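Local structure of redox-sensing transcriptional repressor Rex (Thermoanaerobacter ethanolicus, 3WG9) at residues Q97-Y102 with A173-L178; S108-K113 with I147-L152; I88-G93 with M133-V138. The protein is a homodimeric, winged-helix transcriptional repressor that binds DNA and probably adjusts transcription in response to the cellular NADH/NAD(+) ratio. All coordinates share one frame; numbering follows the deposited sequence.

All three contacts are built on one Rossmann-type parallel sheet, on which interaction 1 lays a helix. Strand 173-176 of interaction 1 lies beside strand 149-152 of interaction 2, where Trp-175 N approaches Gly-150 O at 2.8 Å, a probable hydrogen bond. On its other side, strand 149-152 meets strand 85-90 of interaction 3, with Ile-151 O 2.8 Å from Ile-90 N. Interactions 1 and 3, centres about 12 Å apart, share the nucleotide site: Gln-97 NE2 reaches Ala-92 O at 3.0 Å, and Ala-98, Tyr-102 and Phe-177 bind NAD(H) in structures of this protein, though none is bound to this chain. Interactions 1 and 2 both touch the second subunit; the Phe-110 side chain is about 8 Å from that of Tyr-102.

Interaction 1: residues Q97-Y102 with A173-L178; sequences QAIANY and AIWNFL. With SO4 (sulfate ion), chain E.
Segment 97-102 of helix 94-102 passes the end of strand 173-176 with Ile-99 and Phe-177 as the nearest backbone pair, their CA atoms 9.6 Å apart, so side chains alone bridge the gap. Ile-99 fills it with both branches. Its CG1 stands over one face of the Phe-177 ring in a CH-pi contact, 4.1 Å from the centroid and 20° off the normal, and CD1 carries on to the rim, 3.6 Å from Phe-177 CZ. CG2, placed opposite the backbone N by a chi1 of -61°, instead meets Trp-175 CZ3 obliquely at 4.1 Å. The two aromatic groups also support each other, Phe-177 CE2 lying above the indole face while Trp-175 CZ3 sits in the plane of the phenyl ring. This is the inner side of the helix following the first strand of a Rossmann fold, and Phe-177 belongs to its NADH site, empty in this chain. Shortening Ile-99 to an alanine would probably uncover that face of the Phe-177 ring and take away the methyl that meets Trp-175 CZ3, giving the phenyl group more freedom to shift. The dimer closes over the same region: Trp-175 NE1 bonds Ser-198 OG of the second subunit, and Phe-177 O accepts from Tyr-102 OH of that subunit. A sulfate, probably from the crystallisation liquor, lies at the edge of the Tyr-102 ring; its 2.3 Å approach from O1 to Tyr-102 OH is too short to be trusted in detail.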
# COMPACT_ATOMS: atom_id res chain seq x y z
N GLN B 97 -10.28 -10.56 7.50
CA GLN B 97 -11.58 -9.90 7.66
C GLN B 97 -11.52 -8.44 7.24
O GLN B 97 -12.48 -7.92 6.64
CB GLN B 97 -12.06 -10.04 9.13
CG GLN B 97 -12.19 -11.54 9.53
CD GLN B 97 -12.70 -11.72 10.95
OE1 GLN B 97 -13.69 -11.09 11.31
NE2 GLN B 97 -11.98 -12.47 11.79
N ALA B 98 -10.41 -7.77 7.53
CA ALA B 98 -10.35 -6.31 7.17
C ALA B 98 -10.30 -6.18 5.66
O ALA B 98 -10.84 -5.22 5.07
CB ALA B 98 -9.10 -5.66 7.77
N ILE B 99 -9.53 -7.09 5.04
CA ILE B 99 -9.46 -7.04 3.57
C ILE B 99 -10.79 -7.46 2.96
O ILE B 99 -11.25 -6.86 1.98
CB ILE B 99 -8.28 -7.84 3.02
CG1 ILE B 99 -6.98 -7.27 3.56
CG2 ILE B 99 -8.27 -7.79 1.43
CD1 ILE B 99 -6.84 -5.72 3.44
N ALA B 100 -11.46 -8.44 3.57
CA ALA B 100 -12.78 -8.79 3.13
C ALA B 100 -13.71 -7.56 3.20
O ALA B 100 -14.42 -7.26 2.24
CB ALA B 100 -13.34 -9.96 3.95
N ASN B 101 -13.66 -6.81 4.31
CA ASN B 101 -14.42 -5.54 4.45
C ASN B 101 -14.00 -4.50 3.39
O ASN B 101 -14.84 -3.85 2.78
CB ASN B 101 -14.29 -4.93 5.88
CG ASN B 101 -14.75 -5.88 7.02
OD1 ASN B 101 -14.35 -5.71 8.21
ND2 ASN B 101 -15.61 -6.85 6.69
N TYR B 102 -12.70 -4.35 3.14
CA TYR B 102 -12.21 -3.35 2.18
C TYR B 102 -12.68 -3.65 0.73
O TYR B 102 -13.12 -2.76 -0.01
CB TYR B 102 -10.67 -3.26 2.25
CG TYR B 102 -10.08 -2.23 1.33
CD1 TYR B 102 -9.93 -0.92 1.77
CD2 TYR B 102 -9.66 -2.55 0.01
CE1 TYR B 102 -9.43 0.09 0.91
CE2 TYR B 102 -9.12 -1.56 -0.85
CZ TYR B 102 -9.02 -0.23 -0.38
OH TYR B 102 -8.51 0.81 -1.13
N ALA B 173 -3.55 -14.64 -10.39
CA ALA B 173 -2.86 -13.57 -9.68
C ALA B 173 -2.98 -13.82 -8.19
O ALA B 173 -4.01 -14.39 -7.72
CB ALA B 173 -3.60 -12.27 -9.96
N ILE B 174 -1.99 -13.30 -7.48
CA ILE B 174 -1.93 -13.34 -6.04
C ILE B 174 -1.67 -11.94 -5.53
O ILE B 174 -0.74 -11.24 -6.00
CB ILE B 174 -0.78 -14.29 -5.57
CG1 ILE B 174 -1.24 -15.74 -5.87
CG2 ILE B 174 -0.54 -14.10 -4.05
CD1 ILE B 174 -0.15 -16.80 -5.57
N TRP B 175 -2.52 -11.53 -4.59
CA TRP B 175 -2.32 -10.24 -3.91
C TRP B 175 -1.81 -10.57 -2.51
O TRP B 175 -2.51 -11.15 -1.68
CB TRP B 175 -3.65 -9.46 -3.90
CG TRP B 175 -3.53 -8.00 -3.58
CD1 TRP B 175 -2.45 -7.18 -3.86
CD2 TRP B 175 -4.51 -7.17 -2.97
NE1 TRP B 175 -2.73 -5.87 -3.49
CE2 TRP B 175 -3.97 -5.84 -2.91
CE3 TRP B 175 -5.80 -7.39 -2.49
CZ2 TRP B 175 -4.65 -4.79 -2.31
CZ3 TRP B 175 -6.49 -6.32 -1.91
CH2 TRP B 175 -5.94 -5.02 -1.89
N ASN B 176 -0.53 -10.27 -2.26
CA ASN B 176 0.16 -10.86 -1.11
C ASN B 176 0.34 -9.80 -0.00
O ASN B 176 1.09 -8.87 -0.22
CB ASN B 176 1.56 -11.34 -1.55
CG ASN B 176 2.42 -11.82 -0.37
OD1 ASN B 176 1.90 -12.34 0.63
ND2 ASN B 176 3.73 -11.56 -0.46
N PHE B 177 -0.32 -9.94 1.14
CA PHE B 177 -0.14 -9.00 2.27
C PHE B 177 0.99 -9.34 3.25
O PHE B 177 1.22 -8.60 4.21
CB PHE B 177 -1.42 -8.88 3.07
CG PHE B 177 -2.42 -8.00 2.41
CD1 PHE B 177 -2.45 -6.64 2.72
CD2 PHE B 177 -3.18 -8.50 1.36
CE1 PHE B 177 -3.35 -5.78 2.08
CE2 PHE B 177 -4.09 -7.65 0.72
CZ PHE B 177 -4.14 -6.30 1.06
N LEU B 178 1.64 -10.47 3.04
CA LEU B 178 2.69 -10.87 3.96
C LEU B 178 3.97 -10.17 3.61
O LEU B 178 4.31 -10.09 2.43
CB LEU B 178 2.95 -12.36 3.95
CG LEU B 178 1.99 -13.48 3.57
CD1 LEU B 178 2.44 -14.69 4.39
CD2 LEU B 178 0.49 -13.23 3.70
S SO4 E . -8.05 4.08 -1.37
O1 SO4 E . -8.63 3.06 -0.48
O2 SO4 E . -7.38 5.18 -0.62
O3 SO4 E . -7.06 3.40 -2.20
O4 SO4 E . -9.07 4.65 -2.27

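Interaction 2: residues S108-K113 with I147-L152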
# COMPACT_ATOMS: atom_id res chain seq x y z
N SER B 108 -17.58 -3.45 -5.95
CA SER B 108 -17.57 -3.01 -7.32
C SER B 108 -16.25 -3.61 -7.82
O SER B 108 -15.17 -3.06 -7.60
CB SER B 108 -17.62 -1.49 -7.43
OG SER B 108 -18.88 -1.06 -6.97
N GLY B 109 -16.36 -4.81 -8.38
CA GLY B 109 -15.39 -5.30 -9.35
C GLY B 109 -14.76 -6.55 -8.83
O GLY B 109 -14.53 -7.51 -9.57
N PHE B 110 -14.56 -6.59 -7.53
CA PHE B 110 -13.83 -7.69 -6.97
C PHE B 110 -14.75 -8.56 -6.13
O PHE B 110 -15.05 -8.29 -4.96
CB PHE B 110 -12.60 -7.17 -6.22
CG PHE B 110 -11.66 -6.38 -7.12
CD1 PHE B 110 -10.59 -7.02 -7.74
CD2 PHE B 110 -11.88 -5.04 -7.36
CE1 PHE B 110 -9.72 -6.31 -8.56
CE2 PHE B 110 -11.00 -4.32 -8.17
CZ PHE B 110 -9.93 -4.95 -8.77
N ASN B 111 -15.19 -9.64 -6.76
CA ASN B 111 -16.25 -10.40 -6.15
C ASN B 111 -15.73 -11.52 -5.27
O ASN B 111 -15.28 -12.54 -5.77
CB ASN B 111 -17.18 -10.91 -7.25
CG ASN B 111 -17.97 -9.77 -7.93
OD1 ASN B 111 -18.24 -9.82 -9.12
ND2 ASN B 111 -18.30 -8.74 -7.16
N LEU B 112 -15.79 -11.33 -3.95
CA LEU B 112 -15.24 -12.31 -3.04
C LEU B 112 -16.10 -13.60 -2.99
O LEU B 112 -17.24 -13.51 -2.57
CB LEU B 112 -15.17 -11.74 -1.61
CG LEU B 112 -14.55 -12.68 -0.56
CD1 LEU B 112 -13.05 -12.95 -0.84
CD2 LEU B 112 -14.66 -12.07 0.84
N LYS B 113 -15.52 -14.76 -3.34
CA LYS B 113 -16.26 -16.03 -3.43
C LYS B 113 -16.09 -16.96 -2.26
O LYS B 113 -16.85 -17.90 -2.11
CB LYS B 113 -15.87 -16.79 -4.70
CG LYS B 113 -16.14 -16.04 -5.93
CD LYS B 113 -17.61 -15.67 -6.03
CE LYS B 113 -17.77 -14.64 -7.11
NZ LYS B 113 -19.17 -14.51 -7.60
N ILE B 147 -11.83 -18.88 -10.04
CA ILE B 147 -11.17 -17.81 -9.24
C ILE B 147 -9.98 -17.21 -9.98
O ILE B 147 -9.07 -17.94 -10.39
CB ILE B 147 -10.73 -18.35 -7.88
CG1 ILE B 147 -11.92 -19.00 -7.17
CG2 ILE B 147 -10.09 -17.20 -7.02
CD1 ILE B 147 -13.09 -18.04 -6.93
N ASP B 148 -9.95 -15.89 -10.03
CA ASP B 148 -8.90 -15.16 -10.68
C ASP B 148 -7.81 -14.77 -9.68
O ASP B 148 -6.65 -14.86 -10.04
CB ASP B 148 -9.48 -13.90 -11.31
CG ASP B 148 -10.53 -14.23 -12.40
OD1 ASP B 148 -10.18 -15.02 -13.29
OD2 ASP B 148 -11.71 -13.83 -12.26
N ILE B 149 -8.17 -14.24 -8.51
CA ILE B 149 -7.19 -13.57 -7.62
C ILE B 149 -7.21 -14.27 -6.26
O ILE B 149 -8.30 -14.50 -5.73
CB ILE B 149 -7.50 -12.08 -7.43
CG1 ILE B 149 -7.51 -11.32 -8.78
CG2 ILE B 149 -6.49 -11.46 -6.41
CD1 ILE B 149 -8.11 -9.86 -8.65
N GLY B 150 -6.07 -14.77 -5.79
CA GLY B 150 -5.99 -15.31 -4.40
C GLY B 150 -5.32 -14.22 -3.55
O GLY B 150 -4.25 -13.67 -3.88
N ILE B 151 -5.97 -13.81 -2.48
CA ILE B 151 -5.39 -12.77 -1.61
C ILE B 151 -4.85 -13.45 -0.37
O ILE B 151 -5.60 -14.22 0.28
CB ILE B 151 -6.50 -11.81 -1.20
CG1 ILE B 151 -7.16 -11.26 -2.47
CG2 ILE B 151 -5.96 -10.71 -0.18
CD1 ILE B 151 -8.43 -10.39 -2.23
N LEU B 152 -3.56 -13.23 -0.05
CA LEU B 152 -2.90 -13.97 1.01
C LEU B 152 -2.84 -13.13 2.26
O LEU B 152 -2.22 -12.04 2.25
CB LEU B 152 -1.47 -14.43 0.64
CG LEU B 152 -1.22 -15.37 -0.55
CD1 LEU B 152 0.32 -15.61 -0.64
CD2 LEU B 152 -1.95 -16.70 -0.40
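Phe-110 and Ile-149 supply the aromatic part of this contact. Ile-149 CD1 comes to the edge of the phenyl ring, close to its plane, and lies 3.9 Å from Phe-110 CD1 and equally far from Phe-110 CE1. The methyl therefore straddles one ring bond and does not press on a face. An extended CG1 branch, with chi2 at 168°, carries the methyl that far; the CA atoms of the pair are 8.9 Å apart.

The second group is purely aliphatic. Ile-147 CD1 touches the base of the Lys-113 chain, 3.8 Å from CB and the same distance from CG. A bend at the second torsion, chi2 -58°, turns the lysine chain aside, so that only its methylene groups meet the isoleucine. Here the backbones come nearer, with 7.9 Å between the CA atoms of Lys-113 and Ile-147. Along 110-113 the closest partner thus moves from Ile-149 back to Ile-147, evidence that the two segments are strongly rotated against each other although both strands belong to a parallel sheet.

Backbone bonding goes through a third strand. Strand 85-90 lies between the two: Asn-111 pairs with Tyr-85 and Thr-87 on one of its edges, and Ile-88 pairs with Ile-149 on the other. Phe-110 and Ile-149 consequently join next-nearest strands. The Phe-110 ring also meets that of Tyr-85, with planes about 25° apart, and helix 195-214 of the second subunit covers this side, with its Leu-199 on Phe-110 and its Leu-206 on Ile-149.

Interaction 3: residues I88-G93 with M133-V138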
# COMPACT_ATOMS: atom_id res chain seq x y z
N ILE B 88 -10.69 -14.94 -3.77
CA ILE B 88 -10.80 -15.62 -2.51
C ILE B 88 -9.77 -15.01 -1.60
O ILE B 88 -8.78 -14.46 -2.06
CB ILE B 88 -10.51 -17.13 -2.62
CG1 ILE B 88 -9.11 -17.42 -3.20
CG2 ILE B 88 -11.56 -17.80 -3.51
CD1 ILE B 88 -8.81 -18.93 -3.40
N ILE B 89 -10.00 -15.12 -0.30
CA ILE B 89 -9.01 -14.69 0.69
C ILE B 89 -8.58 -15.91 1.43
O ILE B 89 -9.45 -16.71 1.88
CB ILE B 89 -9.71 -13.69 1.66
CG1 ILE B 89 -9.96 -12.41 0.89
CG2 ILE B 89 -8.85 -13.38 2.90
CD1 ILE B 89 -10.72 -11.31 1.69
N ILE B 90 -7.27 -16.05 1.62
CA ILE B 90 -6.70 -17.10 2.44
C ILE B 90 -6.26 -16.44 3.78
O ILE B 90 -5.42 -15.50 3.80
CB ILE B 90 -5.47 -17.76 1.82
CG1 ILE B 90 -5.64 -18.10 0.32
CG2 ILE B 90 -5.05 -19.00 2.70
CD1 ILE B 90 -6.88 -18.94 0.08
N GLY B 91 -6.87 -16.90 4.86
CA GLY B 91 -6.61 -16.33 6.22
C GLY B 91 -7.87 -15.66 6.74
O GLY B 91 -8.35 -14.70 6.13
N ALA B 92 -8.48 -16.20 7.79
CA ALA B 92 -9.70 -15.62 8.34
C ALA B 92 -9.48 -14.89 9.67
O ALA B 92 -10.45 -14.56 10.30
CB ALA B 92 -10.82 -16.66 8.53
N GLY B 93 -8.23 -14.58 10.01
CA GLY B 93 -7.90 -13.63 11.10
C GLY B 93 -8.25 -12.18 10.82
O GLY B 93 -8.92 -11.86 9.83
N MET B 133 -14.04 -21.61 4.75
CA MET B 133 -13.93 -23.04 4.42
C MET B 133 -12.53 -23.53 4.72
O MET B 133 -11.61 -22.72 4.80
CB MET B 133 -14.24 -23.27 2.94
CG MET B 133 -15.68 -23.01 2.57
SD MET B 133 -15.88 -22.87 0.78
CE MET B 133 -17.64 -22.57 0.66
N ASP B 134 -12.34 -24.85 4.90
CA ASP B 134 -11.02 -25.47 5.09
C ASP B 134 -10.15 -25.22 3.85
O ASP B 134 -10.56 -25.52 2.74
CB ASP B 134 -11.17 -26.99 5.29
CG ASP B 134 -9.87 -27.73 5.57
OD1 ASP B 134 -8.74 -27.18 5.61
OD2 ASP B 134 -9.98 -28.96 5.80
N VAL B 135 -9.00 -24.60 4.09
CA VAL B 135 -7.97 -24.35 3.10
C VAL B 135 -7.59 -25.67 2.39
O VAL B 135 -7.12 -25.63 1.27
CB VAL B 135 -6.75 -23.65 3.76
CG1 VAL B 135 -5.85 -24.65 4.48
CG2 VAL B 135 -5.90 -22.87 2.67
N GLU B 136 -7.78 -26.84 3.00
CA GLU B 136 -7.49 -28.09 2.23
C GLU B 136 -8.44 -28.24 1.02
O GLU B 136 -8.18 -29.04 0.13
CB GLU B 136 -7.53 -29.36 3.11
CG GLU B 136 -6.24 -29.58 3.96
CD GLU B 136 -4.92 -29.56 3.16
OE1 GLU B 136 -4.09 -28.70 3.48
OE2 GLU B 136 -4.71 -30.36 2.21
N THR B 137 -9.56 -27.51 0.97
CA THR B 137 -10.45 -27.62 -0.21
C THR B 137 -10.20 -26.54 -1.27
O THR B 137 -10.95 -26.41 -2.23
CB THR B 137 -11.92 -27.51 0.16
OG1 THR B 137 -12.17 -26.23 0.75
CG2 THR B 137 -12.26 -28.62 1.17
N VAL B 138 -9.18 -25.71 -1.05
CA VAL B 138 -9.12 -24.50 -1.88
C VAL B 138 -8.80 -24.82 -3.36
O VAL B 138 -9.25 -24.12 -4.26
CB VAL B 138 -8.13 -23.45 -1.26
CG1 VAL B 138 -6.65 -23.95 -1.42
CG2 VAL B 138 -8.34 -22.08 -1.92
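The strand leading into the dinucleotide-binding turn, with Ile-88 and Ile-90 near its end, packs here against Val-135 in the 3-10 turn 135-137 and Val-138, the first residue of helix 138-144. Val-138 CG2 is shared by both isoleucines: Ile-88 CD1 approaches it obliquely at 3.5 Å, and Ile-90 CD1 at about a right angle at 4.0 Å. For Ile-88, a chi1 of 58° puts CG1 between the backbone N and the carbonyl carbon, and the extended branch then reaches the valine. The other branch of Ile-90 is used separately, its CG2 meeting Val-135 CG2 at 4.0 Å. In the Rossmann fold this first strand ends in a glycine-rich loop, and the Gly-91 and Gly-93 spacing fits the GxGxxG pattern, consistent with their predicted role in NAD(+) binding; Gly-93 is the N-cap of the next helix. The valines are presented by a compact turn. Asp-134 OD1 accepts from Glu-136 N at 2.8 Å in an Asx turn, the donor standing well above the carboxylate plane. Asp-134 O takes two bonds, from Thr-137 N and, at 2.7 Å, from Thr-137 OG1, nearly in line with the carbonyl. Glu-136, which binds zinc in a structure of this protein but not in this chain, makes a salt bridge through OE1 to Arg-165 NH1.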